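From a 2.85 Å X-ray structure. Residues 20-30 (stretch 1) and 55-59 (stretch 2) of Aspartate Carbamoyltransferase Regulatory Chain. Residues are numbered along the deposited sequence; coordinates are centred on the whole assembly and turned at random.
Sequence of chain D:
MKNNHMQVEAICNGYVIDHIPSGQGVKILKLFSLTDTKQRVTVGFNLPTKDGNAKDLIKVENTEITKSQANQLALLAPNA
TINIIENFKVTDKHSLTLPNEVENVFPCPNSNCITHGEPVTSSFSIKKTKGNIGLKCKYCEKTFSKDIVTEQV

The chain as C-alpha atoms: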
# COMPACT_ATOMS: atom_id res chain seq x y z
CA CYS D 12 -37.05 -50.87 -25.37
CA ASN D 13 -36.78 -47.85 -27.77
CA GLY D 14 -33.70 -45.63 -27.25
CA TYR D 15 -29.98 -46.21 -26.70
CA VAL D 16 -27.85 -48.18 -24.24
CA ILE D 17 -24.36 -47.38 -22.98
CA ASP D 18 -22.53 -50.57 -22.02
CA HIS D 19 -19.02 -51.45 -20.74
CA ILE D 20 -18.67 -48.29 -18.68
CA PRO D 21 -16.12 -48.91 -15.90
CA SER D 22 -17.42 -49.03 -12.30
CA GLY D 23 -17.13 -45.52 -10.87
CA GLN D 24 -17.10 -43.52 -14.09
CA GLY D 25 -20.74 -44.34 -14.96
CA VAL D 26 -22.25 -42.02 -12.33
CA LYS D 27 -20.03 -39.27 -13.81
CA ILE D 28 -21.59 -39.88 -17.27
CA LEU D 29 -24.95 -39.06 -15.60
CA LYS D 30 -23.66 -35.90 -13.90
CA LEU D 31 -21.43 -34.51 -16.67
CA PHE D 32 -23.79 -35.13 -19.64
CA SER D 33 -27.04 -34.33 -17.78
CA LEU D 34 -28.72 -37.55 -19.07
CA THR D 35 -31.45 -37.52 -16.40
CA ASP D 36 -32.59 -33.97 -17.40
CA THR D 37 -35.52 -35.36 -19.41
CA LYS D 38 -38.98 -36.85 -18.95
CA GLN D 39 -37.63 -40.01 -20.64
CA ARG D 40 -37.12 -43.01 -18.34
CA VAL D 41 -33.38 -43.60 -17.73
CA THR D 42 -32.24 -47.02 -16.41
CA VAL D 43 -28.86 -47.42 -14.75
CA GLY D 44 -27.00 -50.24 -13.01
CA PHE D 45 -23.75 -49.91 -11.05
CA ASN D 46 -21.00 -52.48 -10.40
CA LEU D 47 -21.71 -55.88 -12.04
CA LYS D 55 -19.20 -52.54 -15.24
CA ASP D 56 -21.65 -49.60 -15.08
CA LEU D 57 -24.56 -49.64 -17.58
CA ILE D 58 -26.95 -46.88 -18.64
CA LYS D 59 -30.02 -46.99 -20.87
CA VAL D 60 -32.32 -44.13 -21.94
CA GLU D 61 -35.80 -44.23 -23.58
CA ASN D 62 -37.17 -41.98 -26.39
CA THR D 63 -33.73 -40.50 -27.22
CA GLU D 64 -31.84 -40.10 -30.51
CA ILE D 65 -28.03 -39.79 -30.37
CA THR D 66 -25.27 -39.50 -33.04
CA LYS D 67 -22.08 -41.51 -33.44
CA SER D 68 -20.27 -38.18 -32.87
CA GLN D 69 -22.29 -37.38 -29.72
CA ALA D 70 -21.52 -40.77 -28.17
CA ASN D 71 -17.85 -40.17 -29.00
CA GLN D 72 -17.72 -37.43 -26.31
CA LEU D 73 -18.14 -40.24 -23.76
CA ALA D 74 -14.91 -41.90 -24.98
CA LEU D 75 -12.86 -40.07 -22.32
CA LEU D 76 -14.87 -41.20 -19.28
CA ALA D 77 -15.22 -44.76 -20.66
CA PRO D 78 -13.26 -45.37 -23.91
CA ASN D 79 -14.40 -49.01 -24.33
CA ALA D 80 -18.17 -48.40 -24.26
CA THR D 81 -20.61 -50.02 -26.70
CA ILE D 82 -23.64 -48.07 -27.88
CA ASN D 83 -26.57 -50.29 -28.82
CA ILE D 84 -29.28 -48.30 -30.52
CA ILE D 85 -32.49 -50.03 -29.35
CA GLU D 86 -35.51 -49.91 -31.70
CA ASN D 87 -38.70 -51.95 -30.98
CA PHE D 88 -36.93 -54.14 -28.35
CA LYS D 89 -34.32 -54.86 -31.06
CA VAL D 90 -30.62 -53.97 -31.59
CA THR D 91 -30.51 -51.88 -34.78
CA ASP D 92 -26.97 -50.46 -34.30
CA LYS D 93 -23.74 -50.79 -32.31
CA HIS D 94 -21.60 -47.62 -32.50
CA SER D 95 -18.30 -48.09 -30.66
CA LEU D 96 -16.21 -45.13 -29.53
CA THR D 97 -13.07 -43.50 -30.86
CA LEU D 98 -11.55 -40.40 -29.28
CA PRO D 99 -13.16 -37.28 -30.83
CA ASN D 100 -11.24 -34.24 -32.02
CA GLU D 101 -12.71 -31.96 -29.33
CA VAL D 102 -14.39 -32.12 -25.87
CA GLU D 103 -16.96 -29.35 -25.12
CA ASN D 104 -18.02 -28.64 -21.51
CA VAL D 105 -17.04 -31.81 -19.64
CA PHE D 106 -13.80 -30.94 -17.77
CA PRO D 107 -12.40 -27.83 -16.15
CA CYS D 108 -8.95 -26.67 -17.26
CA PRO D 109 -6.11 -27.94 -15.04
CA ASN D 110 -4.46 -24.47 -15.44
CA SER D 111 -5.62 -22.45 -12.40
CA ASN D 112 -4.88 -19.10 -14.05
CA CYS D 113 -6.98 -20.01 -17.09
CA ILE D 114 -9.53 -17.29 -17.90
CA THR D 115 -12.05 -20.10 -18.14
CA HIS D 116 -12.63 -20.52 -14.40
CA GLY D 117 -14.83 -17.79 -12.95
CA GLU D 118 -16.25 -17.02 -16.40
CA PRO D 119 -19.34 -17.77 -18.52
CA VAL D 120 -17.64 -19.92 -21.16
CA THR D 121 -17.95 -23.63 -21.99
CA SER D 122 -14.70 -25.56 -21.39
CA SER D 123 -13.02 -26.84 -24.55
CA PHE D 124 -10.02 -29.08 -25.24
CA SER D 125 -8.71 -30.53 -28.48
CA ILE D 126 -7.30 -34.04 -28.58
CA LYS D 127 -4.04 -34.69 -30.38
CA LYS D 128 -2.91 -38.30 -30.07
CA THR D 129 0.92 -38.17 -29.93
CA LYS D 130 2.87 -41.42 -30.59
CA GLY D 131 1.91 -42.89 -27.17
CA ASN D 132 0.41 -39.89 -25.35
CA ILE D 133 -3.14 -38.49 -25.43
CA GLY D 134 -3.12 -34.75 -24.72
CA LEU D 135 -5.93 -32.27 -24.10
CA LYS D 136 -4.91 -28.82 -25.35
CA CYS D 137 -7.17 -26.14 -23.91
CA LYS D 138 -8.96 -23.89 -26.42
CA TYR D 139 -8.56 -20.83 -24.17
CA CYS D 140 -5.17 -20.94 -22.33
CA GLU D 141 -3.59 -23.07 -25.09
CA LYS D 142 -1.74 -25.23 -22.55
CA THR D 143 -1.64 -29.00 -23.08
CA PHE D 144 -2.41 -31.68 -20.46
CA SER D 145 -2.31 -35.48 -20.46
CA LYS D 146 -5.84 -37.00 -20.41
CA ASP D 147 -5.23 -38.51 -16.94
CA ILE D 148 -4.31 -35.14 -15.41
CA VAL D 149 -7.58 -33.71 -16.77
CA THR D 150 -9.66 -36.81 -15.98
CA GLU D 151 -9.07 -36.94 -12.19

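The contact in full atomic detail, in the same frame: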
# COMPACT_ATOMS: atom_id res chain seq x y z
N ILE D 20 -19.16 -49.44 -19.42
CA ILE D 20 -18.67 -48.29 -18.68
C ILE D 20 -17.97 -48.88 -17.46
O ILE D 20 -18.49 -49.82 -16.86
CB ILE D 20 -19.84 -47.37 -18.22
CG1 ILE D 20 -20.81 -47.05 -19.37
CG2 ILE D 20 -19.30 -46.07 -17.63
CD1 ILE D 20 -22.15 -46.50 -18.89
N PRO D 21 -16.79 -48.36 -17.08
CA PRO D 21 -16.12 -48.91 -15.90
C PRO D 21 -16.71 -48.40 -14.58
O PRO D 21 -17.05 -47.22 -14.46
CB PRO D 21 -14.67 -48.45 -16.06
CG PRO D 21 -14.76 -47.19 -16.83
CD PRO D 21 -16.02 -47.26 -17.68
N SER D 22 -16.82 -49.31 -13.61
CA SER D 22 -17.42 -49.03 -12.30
C SER D 22 -16.79 -47.82 -11.64
O SER D 22 -15.60 -47.84 -11.28
CB SER D 22 -17.28 -50.24 -11.38
N GLY D 23 -17.59 -46.76 -11.48
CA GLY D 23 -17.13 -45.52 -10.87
C GLY D 23 -17.35 -44.36 -11.82
O GLY D 23 -17.85 -43.30 -11.41
N GLN D 24 -16.99 -44.56 -13.08
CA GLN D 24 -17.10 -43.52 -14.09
C GLN D 24 -18.54 -43.35 -14.59
O GLN D 24 -18.90 -42.29 -15.08
CB GLN D 24 -16.14 -43.78 -15.25
CG GLN D 24 -14.68 -43.53 -14.92
N GLY D 25 -19.36 -44.39 -14.45
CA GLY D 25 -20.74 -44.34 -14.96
C GLY D 25 -21.62 -43.25 -14.34
O GLY D 25 -22.37 -42.58 -15.05
N VAL D 26 -21.52 -43.08 -13.02
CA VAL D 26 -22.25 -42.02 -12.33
C VAL D 26 -21.77 -40.62 -12.75
O VAL D 26 -22.51 -39.64 -12.62
CB VAL D 26 -22.18 -42.19 -10.79
CG1 VAL D 26 -20.78 -41.88 -10.26
CG2 VAL D 26 -23.22 -41.32 -10.11
N LYS D 27 -20.54 -40.53 -13.25
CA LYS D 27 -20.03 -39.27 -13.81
C LYS D 27 -20.72 -38.97 -15.14
O LYS D 27 -21.12 -37.83 -15.39
CB LYS D 27 -18.51 -39.32 -13.99
CG LYS D 27 -17.72 -39.78 -12.76
CD LYS D 27 -16.28 -39.28 -12.78
CE LYS D 27 -15.37 -40.09 -11.87
NZ LYS D 27 -14.86 -41.33 -12.52
N ILE D 28 -20.85 -40.00 -15.99
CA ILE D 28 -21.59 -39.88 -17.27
C ILE D 28 -22.98 -39.27 -17.05
O ILE D 28 -23.42 -38.44 -17.83
CB ILE D 28 -21.71 -41.24 -18.01
CG1 ILE D 28 -20.33 -41.76 -18.44
CG2 ILE D 28 -22.62 -41.12 -19.24
N LEU D 29 -23.67 -39.68 -15.98
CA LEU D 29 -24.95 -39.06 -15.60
C LEU D 29 -24.77 -37.58 -15.32
O LEU D 29 -25.42 -36.74 -15.95
CB LEU D 29 -25.55 -39.72 -14.35
CG LEU D 29 -26.38 -40.99 -14.50
CD1 LEU D 29 -27.37 -40.89 -15.65
CD2 LEU D 29 -25.48 -42.20 -14.69
N LYS D 30 -23.88 -37.27 -14.37
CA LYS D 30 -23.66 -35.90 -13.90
C LYS D 30 -23.16 -34.95 -14.99
O LYS D 30 -23.71 -33.87 -15.19
CB LYS D 30 -22.67 -35.89 -12.73
N LYS D 55 -18.58 -53.25 -14.13
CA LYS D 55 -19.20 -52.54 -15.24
C LYS D 55 -20.40 -51.70 -14.79
O LYS D 55 -21.24 -52.19 -14.05
CB LYS D 55 -19.65 -53.54 -16.32
N ASP D 56 -20.45 -50.44 -15.21
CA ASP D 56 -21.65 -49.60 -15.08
C ASP D 56 -22.42 -49.70 -16.41
O ASP D 56 -21.84 -50.06 -17.44
CB ASP D 56 -21.29 -48.13 -14.77
CG ASP D 56 -20.90 -47.89 -13.30
OD1 ASP D 56 -20.56 -46.74 -12.96
OD2 ASP D 56 -20.91 -48.83 -12.47
N LEU D 57 -23.72 -49.40 -16.40
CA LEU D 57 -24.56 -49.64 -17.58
C LEU D 57 -25.81 -48.77 -17.59
O LEU D 57 -26.68 -48.91 -16.73
CB LEU D 57 -24.97 -51.11 -17.62
CG LEU D 57 -26.09 -51.56 -18.58
CD1 LEU D 57 -25.71 -51.38 -20.05
CD2 LEU D 57 -26.44 -53.00 -18.30
N ILE D 58 -25.90 -47.89 -18.59
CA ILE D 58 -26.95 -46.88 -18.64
C ILE D 58 -27.77 -47.05 -19.91
O ILE D 58 -27.23 -47.27 -20.98
CB ILE D 58 -26.37 -45.44 -18.63
CG1 ILE D 58 -25.48 -45.21 -17.40
CG2 ILE D 58 -27.50 -44.39 -18.69
CD1 ILE D 58 -24.42 -44.14 -17.60
N LYS D 59 -29.09 -46.93 -19.76
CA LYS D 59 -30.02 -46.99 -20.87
C LYS D 59 -30.97 -45.80 -20.77
O LYS D 59 -31.32 -45.39 -19.67
CB LYS D 59 -30.80 -48.30 -20.82

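The two stretches meet through a one-pair antiparallel β bridge, reinforced on the side where Asp56 and Ile58 both project by the Asp56 carboxylate, which accepts weak bonds from the amides of Gly23 and Gly25, and by an apolar cluster around Ile58.

The bridge pairs Ile20 with Asp56, whose CA atoms lie 4.9 Å apart. Its two hydrogen bonds are unequal. Asp56 N donates to Ile20 O over 2.6 Å with an N-H...O angle of 156°, a short and fairly straight bond; the return bond, from Ile20 N to Asp56 O, is weak, at 3.4 Å and 135°. The same Ile20 O also receives a CA-H...O contact from Lys55 CA at 3.2 Å, with an angle of 136° at the hydrogen. Because Ile20 and Asp56 are directly paired, their side chains leave on the same face of the sheet, and Ile20 CB stands 3.8 Å from Asp56 CB.

From that face the Asp56 side chain, with chi1 at -77° (m), carries OD1 to the backbone amides of Gly23 and Gly25. Gly23 N donates to Asp56 OD1 at 3.3 Å; the angle of 166° is nearly linear, but the bond is weak. Gly25 N also donates to Asp56 OD1, at 3.0 Å, and here a bent angle of 121° accounts for the weakness. One carboxylate oxygen thus gathers two amide groups, while OD2 is hydrogen-bonded elsewhere in the structure. Nearby, Gln24 N bonds to Pro21 O at 3.0 Å, which helps hold the loop in shape.

Both glycines suit their positions, for different reasons. At phi/psi of 123/-46, a CB on Gly23 would be jammed against the carbonyl oxygen of Ser22. At Gly25 the backbone is ordinary helix, -61/-42, but an ideal CB would lie 2.2 Å from Asp56 OD1, a clash; the absence of a side chain leaves room for the carboxylate close to the Gly25 amide.

Farther along, the helix containing Gly25 to Lys30 and the strand containing Asp56 to Lys59 run at 32° between their N-to-C directions, with axes 8.8 Å apart at closest approach. Ile58 helps fill this gap. Its CB points toward stretch 1, and its CD1 lies 3.5 Å from Ile20 CD1, 3.9 Å from Ile28 CG2 and 3.7 Å from Leu29 CD2, distances typical of van der Waals packing between buried apolar groups. Ile58 CD1 also rests 3.6 Å from Gly25 O. Leu57, between Asp56 and Ile58, points away, as strand alternation predicts.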